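Local structure of D7 protein (Anopheles stephensi, 3NHI) at the (5S,7E,9E,11Z,14Z)-5-hydroxyicosa-7,9,11,14-tetraenoic acid site. The protein binds and sequesters host cysteinyl leukotrienes and thromboxane A2, modulating blood feeding by the female mosquito. Residues are numbered along the deposited sequence; one frame, centred on the assembly and turned at random.

The (5S,7E,9E,11Z,14Z)-5-hydroxyicosa-7,9,11,14-tetraenoic acid site. Residues 12, 15, 19, 36, 39, 41, 51-52, 55-56, 59, 61, 95, 116, 127, 132-135, 138, 151. With EAH ((5S,7E,9E,11Z,14Z)-5-hydroxyicosa-7,9,11,14-tetraenoic acid), chain B.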
loop_
_atom_site.group_PDB
_atom_site.type_symbol
_atom_site.label_atom_id
_atom_site.label_comp_id
_atom_site.label_asym_id
_atom_site.label_seq_id
_atom_site.Cartn_x
_atom_site.Cartn_y
_atom_site.Cartn_z
ATOM N N LEU A 12 -3.804 1.242 -5.518
ATOM C CA LEU A 12 -2.584 2.021 -5.747
ATOM C C LEU A 12 -1.441 1.517 -4.871
ATOM O O LEU A 12 -0.284 1.440 -5.318
ATOM C CB LEU A 12 -2.835 3.510 -5.504
ATOM C CG LEU A 12 -1.759 4.441 -6.082
ATOM C CD1 LEU A 12 -1.703 4.385 -7.612
ATOM C CD2 LEU A 12 -1.987 5.868 -5.624
ATOM N N TYR A 15 -0.040 -1.595 -6.528
ATOM C CA TYR A 15 0.795 -1.286 -7.690
ATOM C C TYR A 15 2.155 -0.737 -7.261
ATOM O O TYR A 15 3.193 -1.207 -7.735
ATOM C CB TYR A 15 0.102 -0.310 -8.655
ATOM C CG TYR A 15 -1.256 -0.783 -9.155
ATOM C CD1 TYR A 15 -1.435 -2.084 -9.640
ATOM C CD2 TYR A 15 -2.354 0.073 -9.152
ATOM C CE1 TYR A 15 -2.672 -2.522 -10.090
ATOM C CE2 TYR A 15 -3.606 -0.359 -9.603
ATOM C CZ TYR A 15 -3.746 -1.654 -10.074
ATOM O OH TYR A 15 -4.961 -2.114 -10.514
ATOM N N TYR A 19 5.888 -2.380 -7.661
ATOM C CA TYR A 19 6.977 -1.683 -8.354
ATOM C C TYR A 19 8.222 -1.643 -7.469
ATOM O O TYR A 19 9.323 -1.957 -7.916
ATOM C CB TYR A 19 6.578 -0.250 -8.726
ATOM C CG TYR A 19 5.865 -0.051 -10.050
ATOM C CD1 TYR A 19 6.484 0.630 -11.096
ATOM C CD2 TYR A 19 4.552 -0.483 -10.234
ATOM C CE1 TYR A 19 5.829 0.849 -12.303
ATOM C CE2 TYR A 19 3.885 -0.265 -11.439
ATOM C CZ TYR A 19 4.534 0.397 -12.464
ATOM O OH TYR A 19 3.875 0.605 -13.648
ATOM N N TRP A 36 5.486 -1.454 -17.938
ATOM C CA TRP A 36 4.495 -1.745 -16.907
ATOM C C TRP A 36 3.513 -0.589 -16.707
ATOM O O TRP A 36 2.333 -0.828 -16.461
ATOM C CB TRP A 36 5.157 -2.126 -15.574
ATOM C CG TRP A 36 6.060 -3.328 -15.633
ATOM C CD1 TRP A 36 6.197 -4.223 -16.664
ATOM C CD2 TRP A 36 6.939 -3.775 -14.594
ATOM N NE1 TRP A 36 7.120 -5.189 -16.331
ATOM C CE2 TRP A 36 7.591 -4.936 -15.069
ATOM C CE3 TRP A 36 7.249 -3.298 -13.312
ATOM C CZ2 TRP A 36 8.527 -5.636 -14.302
ATOM C CZ3 TRP A 36 8.185 -3.993 -12.548
ATOM C CH2 TRP A 36 8.814 -5.146 -13.048
ATOM N N TRP A 39 0.740 -0.889 -18.809
ATOM C CA TRP A 39 0.010 -2.141 -18.560
ATOM C C TRP A 39 0.340 -3.229 -19.594
ATOM O O TRP A 39 -0.523 -3.994 -20.030
ATOM C CB TRP A 39 -1.502 -1.889 -18.403
ATOM C CG TRP A 39 -1.855 -1.333 -17.047
ATOM C CD1 TRP A 39 -1.502 -0.113 -16.539
ATOM C CD2 TRP A 39 -2.625 -1.984 -16.034
ATOM N NE1 TRP A 39 -2.009 0.036 -15.267
ATOM C CE2 TRP A 39 -2.703 -1.100 -14.930
ATOM C CE3 TRP A 39 -3.258 -3.233 -15.948
ATOM C CZ2 TRP A 39 -3.395 -1.426 -13.752
ATOM C CZ3 TRP A 39 -3.949 -3.559 -14.773
ATOM C CH2 TRP A 39 -4.007 -2.657 -13.693
ATOM N N LEU A 41 2.528 -6.556 -20.017
ATOM C CA LEU A 41 3.226 -7.587 -19.247
ATOM C C LEU A 41 4.447 -8.089 -20.013
ATOM O O LEU A 41 4.525 -9.246 -20.437
ATOM C CB LEU A 41 2.276 -8.719 -18.840
ATOM C CG LEU A 41 1.249 -8.390 -17.753
ATOM C CD1 LEU A 41 0.362 -9.600 -17.498
ATOM C CD2 LEU A 41 1.947 -7.961 -16.473
ATOM N N TYR A 51 6.693 -9.704 -10.939
ATOM C CA TYR A 51 5.880 -8.502 -10.829
ATOM C C TYR A 51 4.394 -8.830 -11.025
ATOM O O TYR A 51 3.545 -8.415 -10.227
ATOM C CB TYR A 51 6.345 -7.421 -11.810
ATOM C CG TYR A 51 5.423 -6.231 -11.840
ATOM C CD1 TYR A 51 5.387 -5.329 -10.777
ATOM C CD2 TYR A 51 4.600 -6.000 -12.941
ATOM C CE1 TYR A 51 4.537 -4.226 -10.806
ATOM C CE2 TYR A 51 3.747 -4.913 -12.978
ATOM C CZ TYR A 51 3.719 -4.040 -11.911
ATOM O OH TYR A 51 2.867 -2.963 -11.965
ATOM N N ALA A 52 4.090 -9.609 -12.059
ATOM C CA ALA A 52 2.718 -10.044 -12.315
ATOM C C ALA A 52 2.144 -10.821 -11.128
ATOM O O ALA A 52 1.018 -10.557 -10.696
ATOM C CB ALA A 52 2.650 -10.872 -13.585
ATOM N N VAL A 55 1.254 -8.410 -8.302
ATOM C CA VAL A 55 0.032 -7.635 -8.486
ATOM C C VAL A 55 -1.212 -8.516 -8.377
ATOM O O VAL A 55 -2.188 -8.129 -7.732
ATOM C CB VAL A 55 0.045 -6.846 -9.796
ATOM C CG1 VAL A 55 -1.285 -6.112 -10.020
ATOM C CG2 VAL A 55 1.192 -5.846 -9.788
ATOM N N LEU A 56 -1.164 -9.709 -8.972
ATOM C CA LEU A 56 -2.285 -10.637 -8.864
ATOM C C LEU A 56 -2.565 -10.992 -7.399
ATOM O O LEU A 56 -3.730 -11.083 -6.977
ATOM C CB LEU A 56 -2.035 -11.908 -9.694
ATOM C CG LEU A 56 -2.075 -11.742 -11.217
ATOM C CD1 LEU A 56 -1.383 -12.900 -11.903
ATOM C CD2 LEU A 56 -3.508 -11.617 -11.717
ATOM N N LEU A 59 -3.926 -7.645 -5.517
ATOM C CA LEU A 59 -5.322 -7.370 -5.864
ATOM C C LEU A 59 -6.246 -8.514 -5.461
ATOM O O LEU A 59 -7.470 -8.411 -5.604
ATOM C CB LEU A 59 -5.467 -7.063 -7.358
ATOM C CG LEU A 59 -4.702 -5.844 -7.883
ATOM C CD1 LEU A 59 -4.964 -5.714 -9.373
ATOM C CD2 LEU A 59 -5.097 -4.548 -7.171
ATOM N N ILE A 61 -6.710 -11.356 -6.744
ATOM C CA ILE A 61 -7.166 -12.166 -7.867
ATOM C C ILE A 61 -6.606 -13.593 -7.750
ATOM O O ILE A 61 -7.278 -14.573 -8.103
ATOM C CB ILE A 61 -6.746 -11.494 -9.205
ATOM C CG1 ILE A 61 -7.418 -10.127 -9.347
ATOM C CG2 ILE A 61 -7.080 -12.369 -10.415
ATOM C CD1 ILE A 61 -6.872 -9.297 -10.494
ATOM N N TYR A 95 -14.682 -12.005 -18.155
ATOM C CA TYR A 95 -13.412 -11.937 -17.422
ATOM C C TYR A 95 -13.366 -12.992 -16.312
ATOM O O TYR A 95 -12.400 -13.743 -16.198
ATOM C CB TYR A 95 -13.258 -10.519 -16.870
ATOM C CG TYR A 95 -11.970 -10.151 -16.166
ATOM C CD1 TYR A 95 -10.766 -10.828 -16.383
ATOM C CD2 TYR A 95 -11.962 -9.064 -15.287
ATOM C CE1 TYR A 95 -9.598 -10.422 -15.723
ATOM C CE2 TYR A 95 -10.813 -8.671 -14.632
ATOM C CZ TYR A 95 -9.642 -9.353 -14.844
ATOM O OH TYR A 95 -8.514 -8.922 -14.182
ATOM N N TYR A 116 -2.070 -16.159 -16.652
ATOM C CA TYR A 116 -2.793 -14.900 -16.674
ATOM C C TYR A 116 -2.607 -14.106 -17.968
ATOM O O TYR A 116 -3.485 -13.331 -18.346
ATOM C CB TYR A 116 -2.488 -14.039 -15.435
ATOM C CG TYR A 116 -3.431 -12.862 -15.325
ATOM C CD1 TYR A 116 -4.763 -13.050 -14.961
ATOM C CD2 TYR A 116 -3.001 -11.567 -15.637
ATOM C CE1 TYR A 116 -5.646 -11.973 -14.897
ATOM C CE2 TYR A 116 -3.867 -10.486 -15.570
ATOM C CZ TYR A 116 -5.181 -10.698 -15.203
ATOM O OH TYR A 116 -6.044 -9.622 -15.156
ATOM N N SER A 127 -9.928 -4.674 -16.751
ATOM C CA SER A 127 -9.249 -4.858 -15.477
ATOM C C SER A 127 -8.803 -3.525 -14.880
ATOM O O SER A 127 -8.851 -3.337 -13.665
ATOM C CB SER A 127 -8.071 -5.828 -15.618
ATOM O OG SER A 127 -6.924 -5.230 -16.216
ATOM N N HIS A 132 -9.065 0.036 -10.608
ATOM C CA HIS A 132 -8.611 1.421 -10.391
ATOM C C HIS A 132 -7.202 1.642 -10.923
ATOM O O HIS A 132 -6.339 2.235 -10.262
ATOM C CB HIS A 132 -8.748 1.796 -8.905
ATOM C CG HIS A 132 -10.013 1.280 -8.289
ATOM N ND1 HIS A 132 -11.261 1.564 -8.804
ATOM C CD2 HIS A 132 -10.219 0.481 -7.216
ATOM C CE1 HIS A 132 -12.183 0.959 -8.076
ATOM N NE2 HIS A 132 -11.578 0.309 -7.096
ATOM N N GLY A 133 -6.991 1.142 -12.136
ATOM C CA GLY A 133 -5.694 1.183 -12.797
ATOM C C GLY A 133 -5.542 2.242 -13.877
ATOM O O GLY A 133 -4.635 2.146 -14.708
ATOM N N THR A 134 -6.414 3.250 -13.871
ATOM C CA THR A 134 -6.225 4.448 -14.700
ATOM C C THR A 134 -6.278 5.670 -13.800
ATOM O O THR A 134 -7.012 5.683 -12.812
ATOM C CB THR A 134 -7.306 4.595 -15.801
ATOM O OG1 THR A 134 -8.575 4.914 -15.209
ATOM C CG2 THR A 134 -7.416 3.312 -16.647
ATOM N N VAL A 135 -5.507 6.696 -14.140
ATOM C CA VAL A 135 -5.519 7.942 -13.369
ATOM C C VAL A 135 -6.928 8.557 -13.339
ATOM O O VAL A 135 -7.435 8.924 -12.274
ATOM C CB VAL A 135 -4.473 8.948 -13.920
ATOM C CG1 VAL A 135 -4.603 10.310 -13.240
ATOM C CG2 VAL A 135 -3.064 8.401 -13.723
ATOM N N ALA A 138 -9.493 6.227 -11.365
ATOM C CA ALA A 138 -9.250 6.313 -9.921
ATOM C C ALA A 138 -9.713 7.664 -9.367
ATOM O O ALA A 138 -10.274 7.720 -8.273
ATOM C CB ALA A 138 -7.799 6.057 -9.594
ATOM N N LYS A 151 -4.387 10.803 -2.954
ATOM C CA LYS A 151 -3.003 11.001 -3.365
ATOM C C LYS A 151 -2.575 12.390 -2.899
ATOM O O LYS A 151 -3.340 13.351 -3.015
ATOM C CB LYS A 151 -2.860 10.908 -4.882
ATOM C CG LYS A 151 -3.216 9.546 -5.444
ATOM C CD LYS A 151 -3.378 9.565 -6.960
ATOM C CE LYS A 151 -2.035 9.498 -7.665
ATOM N NZ LYS A 151 -2.195 9.428 -9.147
HETATM O O1 EAH B . -3.931 7.210 -9.644
HETATM C C1 EAH B . -3.262 6.375 -10.305
HETATM O O2 EAH B . -2.046 6.539 -10.569
HETATM C C2 EAH B . -3.957 5.119 -10.794
HETATM C C3 EAH B . -3.122 4.402 -11.856
HETATM C C4 EAH B . -2.239 3.320 -11.238
HETATM C C5 EAH B . -1.396 2.654 -12.306
HETATM O O3 EAH B . -2.183 1.888 -13.064
HETATM C C6 EAH B . -0.308 1.799 -11.662
HETATM C C7 EAH B . 0.454 0.994 -12.702
HETATM C C8 EAH B . 0.089 -0.472 -12.600
HETATM C C9 EAH B . 0.648 -1.197 -13.735
HETATM C C10 EAH B . 0.196 -2.450 -13.764
HETATM C C11 EAH B . 0.780 -3.128 -14.919
HETATM C C12 EAH B . 0.466 -4.374 -15.284
HETATM C C13 EAH B . -0.517 -5.242 -14.532
HETATM C C14 EAH B . 0.265 -6.104 -13.565
HETATM C C15 EAH B . 0.024 -7.398 -13.344
HETATM C C16 EAH B . -1.079 -8.170 -14.026
HETATM C C17 EAH B . -2.258 -8.289 -13.072
HETATM C C18 EAH B . -3.274 -7.186 -13.332
HETATM C C19 EAH B . -4.615 -7.544 -12.714
HETATM C C20 EAH B . -5.602 -6.412 -12.884
HETATM O O HOH W 1 -6.035 9.116 -9.830
#
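Trp39 lays one face of its indole flat against the polyene of EAH, with C10 centred over the ring and 3.4 Å from CE2. With CG anti to the carbonyl carbon (chi1 -78°), the indole turns that face to the chain and its NE1 edge to the 5-hydroxyl. NE1 donates to O3 at 2.9 Å, in the indole plane and fairly straight (154° at H). O3 in turn donates to the backbone O of Gly133 at 3.0 Å, approaching from above the carbonyl plane. The hydroxyl is thus gripped both as acceptor and as donor. At the carboxylate end, Lys151 bends at chi3 (81°) and brings NZ to O1 at 2.9 Å, a salt bridge. Water 1 links O1 to the backbone O of Val135. Leu12 CD1 packs against C1 and O2 of the carboxylate. Tyr15 meets C6 and C8 with CB and the near end of its ring. Tyr51 points its OH tip at C9 and C10, while Trp36 packs over one face of its ring and Val55 over the other, which should limit its tilt. The tail then folds back, so that C20 returns to Trp39 CZ3 at 3.8 Å. Val55 CB meets C15 at 3.6 Å, and Tyr116 sets CE2 beside C17. Tyr116 OH is hydrogen-bonded to Tyr95 OH at 2.7 Å, which would help hold it near C19. EAH is poorly ordered but almost wholly buried. It represents leukotriene C4's lipid part, without the peptide. This odorant-binding-type helical pocket takes up that lipid and so sequesters the mediator.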